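Local coordinates for protein putative dehydrogenase (Pseudomonas fluorescens, PDB 6UUG) that acts as the flavin-dependent oxygenase component, MsuC, of a two-component methanesulfinate monooxygenase in bacterial sulfur assimilation, at residues N141-L146 and M176-A181; I211-T216 and W380-T385. One frame throughout, in Å; residues are numbered along the deposited sequence.

Interaction 1 (N141-L146 and M176-A181); sequences NALNPL and MLIASA
Ala142 and Ile178 make the shortest bond of this parallel strand pair: Ala142 N donates to Ile178 O at 2.8 Å, a short but bent bond (135° at the hydrogen). Asn141 lies beside Ile178 and Ala142 beside Ala179, and the backbones are closest at this second pair. The two alanine methyls sit on the same face of the sheet, CB to CB 4.1 Å, and illustrate how short residues allow strands to close up. A CA-H...O contact supplements them, Ala179 CA lying 3.4 Å from Ala142 O. On the other face Asn141 and Ile178 are covered by helix 100-119, through Met112 among others. Strand 139-142 is the outer strand, within this chain, of a three-stranded mixed sheet, and 176-183 lies in its middle between it and 189-196, in a protein whose sequence places it in the acyl-CoA dehydrogenase family. Strand 139-142 ends at Ala142, where an Asx turn follows: Leu143 N donates to Asn141 OD1 from above the amide carbonyl plane. Polar pairing is slacker around Ser180, whose N reaches Ala142 O in a weak bond and whose OG receives Asn144 N, also weakly, at 3.3 Å. Close packing remains where Leu143 CD1 lies 3.5 Å from Ser180 CB; having CG anti to the backbone N (chi1 161°) puts the leucine branch beside that serine. In contrast to the buried strand pair, Asn144 is partly exposed, its ND2 weakly bonded to Ser166 O.

Interaction 2 (I211-T216 and W380-T385); sequences IGQRQT and WRNLRT
Asn382 OD1 takes two donors, Gln213 N and a water. Gln213 N gives it a fairly straight bond of 2.9 Å, arriving from above the amide carbonyl plane, 41° out of it. The water donates to the same oxygen and accepts from Arg214 N at 3.0 Å, so that two successive backbone NH groups are tied, one directly and one through water, to a single side chain: an example of how a helix residue can hold the backbone of an irregular loop. Gln213 crosses the same asparagine, OE1 lying 3.6 Å from Asn382 CB with the amide planes 76° apart; its polar end is held by Ser100 and His104 of helix 100-119. One helical residue earlier, Arg381 NH1 donates to Ile211 O at 2.7 Å, almost in line with the carbonyl and close to the guanidinium plane. The bend at chi3 (-81°) brings the guanidinium round to this oxygen, and salt bridges with Asp51 and Asp377 fix its other nitrogens. The loop joins strands 202-204 and 221-228 of the antiparallel sheet and contains a type I turn from Gln213 to Thr216, so the contact seats a strand connection on helix 378-386 of the C-terminal family region. Gly212, with no side chain, lets the backbones approach to 4.2 Å between its CA and Asn382 CA. Next to it Ile211 CG1 meets Thr385 OG1 at 3.5 Å, and that hydroxyl donates back to Arg381 O at 2.8 Å. The carbonyl takes Thr385 N from the opposite face. The same helix borders the second subunit, where Trp380 stacks on Trp380 of that chain.

Overall arrangement
Interaction 1 comes first along the chain and closes before interaction 2 opens. Their centres lie about 21 Å apart and their nearest atoms about 7 Å, without touching. Interaction 1 lies in the three-stranded mixed sheet; the loop of interaction 2 leads between strands of the antiparallel one. Helix 100-119 is common ground, since its residues pack against the strand pair of interaction 1 and also meet the loop of interaction 2. Interaction 1 thus holds within the beta region, while interaction 2 carries that region across to the C-terminal helices. Interaction 2 lies beside the second subunit, whereas interaction 1 has only its terminal Leu146 near it.

Interaction 1 (N141-L146 and M176-A181)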
loop_
_atom_site.group_PDB
_atom_site.type_symbol
_atom_site.label_atom_id
_atom_site.label_comp_id
_atom_site.label_asym_id
_atom_site.label_seq_id
_atom_site.Cartn_x
_atom_site.Cartn_y
_atom_site.Cartn_z
ATOM N N ASN A 141 -7.870 -24.677 -27.186
ATOM C CA ASN A 141 -6.674 -23.898 -27.479
ATOM C C ASN A 141 -5.451 -24.798 -27.549
ATOM O O ASN A 141 -5.228 -25.621 -26.656
ATOM C CB ASN A 141 -6.433 -22.828 -26.416
ATOM C CG ASN A 141 -5.102 -22.129 -26.598
ATOM O OD1 ASN A 141 -4.869 -21.480 -27.611
ATOM N ND2 ASN A 141 -4.212 -22.265 -25.614
ATOM N N ALA A 142 -4.658 -24.621 -28.603
ATOM C CA ALA A 142 -3.337 -25.225 -28.734
ATOM C C ALA A 142 -2.380 -24.230 -29.368
ATOM O O ALA A 142 -1.472 -24.613 -30.112
ATOM C CB ALA A 142 -3.387 -26.517 -29.555
ATOM N N LEU A 143 -2.599 -22.945 -29.109
ATOM C CA LEU A 143 -1.809 -21.862 -29.671
ATOM C C LEU A 143 -0.936 -21.305 -28.558
ATOM O O LEU A 143 -1.453 -20.799 -27.557
ATOM C CB LEU A 143 -2.720 -20.787 -30.273
ATOM C CG LEU A 143 -2.205 -19.363 -30.532
ATOM C CD1 LEU A 143 -1.009 -19.362 -31.453
ATOM C CD2 LEU A 143 -3.307 -18.483 -31.105
ATOM N N ASN A 144 0.378 -21.437 -28.713
ATOM C CA ASN A 144 1.338 -20.912 -27.745
ATOM C C ASN A 144 2.466 -20.284 -28.549
ATOM O O ASN A 144 3.358 -20.997 -29.041
ATOM C CB ASN A 144 1.859 -21.999 -26.806
ATOM C CG ASN A 144 2.516 -21.430 -25.552
ATOM O OD1 ASN A 144 2.820 -20.237 -25.474
ATOM N ND2 ASN A 144 2.740 -22.289 -24.564
ATOM N N PRO A 145 2.449 -18.963 -28.731
ATOM C CA PRO A 145 3.541 -18.311 -29.473
ATOM C C PRO A 145 4.896 -18.452 -28.804
ATOM O O PRO A 145 5.923 -18.345 -29.486
ATOM C CB PRO A 145 3.094 -16.842 -29.533
ATOM C CG PRO A 145 2.166 -16.680 -28.365
ATOM C CD PRO A 145 1.451 -17.997 -28.240
ATOM N N LEU A 146 4.935 -18.694 -27.494
ATOM C CA LEU A 146 6.178 -18.852 -26.755
ATOM C C LEU A 146 6.565 -20.316 -26.575
ATOM O O LEU A 146 7.309 -20.646 -25.645
ATOM C CB LEU A 146 6.072 -18.157 -25.397
ATOM C CG LEU A 146 5.661 -16.682 -25.441
ATOM C CD1 LEU A 146 5.591 -16.105 -24.038
ATOM C CD2 LEU A 146 6.614 -15.875 -26.311
ATOM N N MET A 176 -12.873 -28.895 -31.883
ATOM C CA MET A 176 -11.941 -28.211 -32.761
ATOM C C MET A 176 -10.847 -27.580 -31.915
ATOM O O MET A 176 -11.072 -27.231 -30.751
ATOM C CB MET A 176 -12.639 -27.135 -33.607
ATOM C CG MET A 176 -13.643 -27.665 -34.630
ATOM S SD MET A 176 -12.844 -28.524 -36.009
ATOM C CE MET A 176 -11.900 -27.203 -36.769
ATOM N N LEU A 177 -9.660 -27.454 -32.515
ATOM C CA LEU A 177 -8.500 -26.832 -31.887
ATOM C C LEU A 177 -7.927 -25.767 -32.803
ATOM O O LEU A 177 -7.925 -25.907 -34.029
ATOM C CB LEU A 177 -7.372 -27.834 -31.594
ATOM C CG LEU A 177 -7.574 -29.013 -30.669
ATOM C CD1 LEU A 177 -6.310 -29.848 -30.695
ATOM C CD2 LEU A 177 -7.860 -28.510 -29.266
ATOM N N ILE A 178 -7.431 -24.700 -32.195
ATOM C CA ILE A 178 -6.560 -23.749 -32.868
ATOM C C ILE A 178 -5.135 -24.127 -32.478
ATOM O O ILE A 178 -4.759 -24.020 -31.309
ATOM C CB ILE A 178 -6.876 -22.304 -32.469
ATOM C CG1 ILE A 178 -8.338 -21.951 -32.786
ATOM C CG2 ILE A 178 -5.906 -21.355 -33.142
ATOM C CD1 ILE A 178 -8.574 -21.570 -34.222
ATOM N N ALA A 179 -4.334 -24.566 -33.446
ATOM C CA ALA A 179 -2.975 -25.029 -33.184
ATOM C C ALA A 179 -1.980 -24.169 -33.946
ATOM O O ALA A 179 -2.247 -23.750 -35.075
ATOM C CB ALA A 179 -2.801 -26.505 -33.590
ATOM N N SER A 180 -0.824 -23.915 -33.338
ATOM C CA SER A 180 0.231 -23.165 -34.001
ATOM C C SER A 180 1.464 -24.038 -34.205
ATOM O O SER A 180 1.693 -25.017 -33.490
ATOM C CB SER A 180 0.620 -21.916 -33.208
ATOM O OG SER A 180 0.984 -22.249 -31.884
ATOM N N ALA A 181 2.264 -23.647 -35.195
ATOM C CA ALA A 181 3.534 -24.293 -35.490
ATOM C C ALA A 181 4.447 -23.254 -36.120
ATOM O O ALA A 181 3.984 -22.245 -36.652
ATOM C CB ALA A 181 3.358 -25.497 -36.425
#

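Interaction 2 (I211-T216 and W380-T385)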
loop_
_atom_site.group_PDB
_atom_site.type_symbol
_atom_site.label_atom_id
_atom_site.label_comp_id
_atom_site.label_asym_id
_atom_site.label_seq_id
_atom_site.Cartn_x
_atom_site.Cartn_y
_atom_site.Cartn_z
ATOM N N ILE A 211 -2.043 -25.028 -9.096
ATOM C CA ILE A 211 -2.690 -24.677 -7.829
ATOM C C ILE A 211 -4.014 -23.961 -8.069
ATOM O O ILE A 211 -4.899 -23.980 -7.202
ATOM C CB ILE A 211 -1.768 -23.835 -6.925
ATOM C CG1 ILE A 211 -1.417 -22.505 -7.602
ATOM C CG2 ILE A 211 -0.532 -24.649 -6.522
ATOM C CD1 ILE A 211 -1.222 -21.344 -6.638
ATOM N N GLY A 212 -4.173 -23.313 -9.233
ATOM C CA GLY A 212 -5.425 -22.686 -9.597
ATOM C C GLY A 212 -5.820 -23.079 -11.011
ATOM O O GLY A 212 -5.062 -23.740 -11.728
ATOM N N GLN A 213 -7.023 -22.647 -11.408
ATOM C CA GLN A 213 -7.566 -22.971 -12.732
ATOM C C GLN A 213 -7.535 -24.474 -12.993
ATOM O O GLN A 213 -7.159 -24.929 -14.078
ATOM C CB GLN A 213 -6.808 -22.224 -13.833
ATOM C CG GLN A 213 -6.947 -20.717 -13.768
ATOM C CD GLN A 213 -8.396 -20.260 -13.794
ATOM O OE1 GLN A 213 -9.045 -20.168 -12.754
ATOM N NE2 GLN A 213 -8.910 -19.971 -14.991
ATOM N N ARG A 214 -7.949 -25.253 -11.994
ATOM C CA ARG A 214 -7.651 -26.682 -11.972
ATOM C C ARG A 214 -8.536 -27.512 -12.897
ATOM O O ARG A 214 -8.360 -28.734 -12.950
ATOM C CB ARG A 214 -7.752 -27.210 -10.539
ATOM C CG ARG A 214 -6.654 -26.644 -9.638
ATOM C CD ARG A 214 -6.700 -27.178 -8.207
ATOM N NE ARG A 214 -6.944 -28.618 -8.137
ATOM C CZ ARG A 214 -6.038 -29.562 -8.398
ATOM N NH1 ARG A 214 -4.805 -29.235 -8.771
ATOM N NH2 ARG A 214 -6.373 -30.845 -8.297
ATOM N N GLN A 215 -9.468 -26.896 -13.630
ATOM C CA GLN A 215 -10.320 -27.645 -14.550
ATOM C C GLN A 215 -10.318 -27.029 -15.947
ATOM O O GLN A 215 -11.286 -27.182 -16.696
ATOM C CB GLN A 215 -11.747 -27.759 -14.008
ATOM C CG GLN A 215 -11.858 -28.659 -12.766
ATOM C CD GLN A 215 -13.286 -29.100 -12.469
ATOM O OE1 GLN A 215 -14.198 -28.274 -12.347
ATOM N NE2 GLN A 215 -13.491 -30.416 -12.365
ATOM N N THR A 216 -9.228 -26.356 -16.324
ATOM C CA THR A 216 -9.066 -25.803 -17.666
ATOM C C THR A 216 -8.304 -26.725 -18.618
ATOM O O THR A 216 -8.130 -26.366 -19.787
ATOM C CB THR A 216 -8.354 -24.444 -17.604
ATOM O OG1 THR A 216 -7.066 -24.598 -16.980
ATOM C CG2 THR A 216 -9.186 -23.446 -16.813
ATOM N N TRP A 380 -8.502 -16.691 -4.376
ATOM C CA TRP A 380 -7.136 -16.167 -4.397
ATOM C C TRP A 380 -6.229 -17.042 -5.266
ATOM O O TRP A 380 -5.464 -16.529 -6.090
ATOM C CB TRP A 380 -6.574 -16.050 -2.966
ATOM C CG TRP A 380 -5.207 -15.362 -2.914
ATOM C CD1 TRP A 380 -4.957 -14.020 -2.759
ATOM C CD2 TRP A 380 -3.923 -15.995 -3.036
ATOM N NE1 TRP A 380 -3.590 -13.786 -2.780
ATOM C CE2 TRP A 380 -2.939 -14.979 -2.953
ATOM C CE3 TRP A 380 -3.509 -17.322 -3.202
ATOM C CZ2 TRP A 380 -1.558 -15.258 -3.012
ATOM C CZ3 TRP A 380 -2.128 -17.598 -3.259
ATOM C CH2 TRP A 380 -1.181 -16.561 -3.190
ATOM N N ARG A 381 -6.295 -18.374 -5.098
ATOM C CA ARG A 381 -5.400 -19.245 -5.870
ATOM C C ARG A 381 -5.644 -19.122 -7.368
ATOM O O ARG A 381 -4.697 -19.126 -8.168
ATOM C CB ARG A 381 -5.575 -20.707 -5.458
ATOM C CG ARG A 381 -4.950 -21.051 -4.137
ATOM C CD ARG A 381 -5.016 -22.557 -3.923
ATOM N NE ARG A 381 -6.323 -22.999 -3.447
ATOM C CZ ARG A 381 -7.236 -23.639 -4.175
ATOM N NH1 ARG A 381 -7.022 -23.926 -5.458
ATOM N NH2 ARG A 381 -8.379 -24.004 -3.608
ATOM N N ASN A 382 -6.913 -19.068 -7.766
ATOM C CA ASN A 382 -7.239 -18.937 -9.182
ATOM C C ASN A 382 -6.713 -17.623 -9.739
ATOM O O ASN A 382 -6.113 -17.580 -10.820
ATOM C CB ASN A 382 -8.758 -19.029 -9.368
ATOM C CG ASN A 382 -9.288 -20.433 -9.141
ATOM O OD1 ASN A 382 -8.540 -21.405 -9.222
ATOM N ND2 ASN A 382 -10.588 -20.544 -8.867
ATOM N N LEU A 383 -6.951 -16.531 -9.023
ATOM C CA LEU A 383 -6.505 -15.239 -9.520
ATOM C C LEU A 383 -4.990 -15.122 -9.446
ATOM O O LEU A 383 -4.364 -14.561 -10.345
ATOM C CB LEU A 383 -7.185 -14.119 -8.730
ATOM C CG LEU A 383 -7.063 -12.697 -9.253
ATOM C CD1 LEU A 383 -7.534 -12.623 -10.692
ATOM C CD2 LEU A 383 -7.903 -11.780 -8.363
ATOM N N ARG A 384 -4.372 -15.662 -8.392
ATOM C CA ARG A 384 -2.912 -15.617 -8.317
ATOM C C ARG A 384 -2.273 -16.309 -9.511
ATOM O O ARG A 384 -1.260 -15.834 -10.039
ATOM C CB ARG A 384 -2.416 -16.277 -7.019
ATOM C CG ARG A 384 -0.877 -16.403 -6.881
ATOM C CD ARG A 384 -0.202 -15.058 -6.613
ATOM N NE ARG A 384 -0.189 -14.222 -7.822
ATOM C CZ ARG A 384 0.298 -12.990 -7.903
ATOM N NH1 ARG A 384 0.181 -12.302 -9.052
ATOM N NH2 ARG A 384 0.886 -12.425 -6.851
ATOM N N THR A 385 -2.820 -17.458 -9.912
ATOM C CA THR A 385 -2.263 -18.218 -11.028
ATOM C C THR A 385 -2.419 -17.454 -12.338
ATOM O O THR A 385 -1.478 -17.348 -13.136
ATOM C CB THR A 385 -2.965 -19.583 -11.131
ATOM O OG1 THR A 385 -2.830 -20.301 -9.897
ATOM C CG2 THR A 385 -2.365 -20.407 -12.255
HETATM O O HOH W 1 -8.910 -24.195 -9.384
#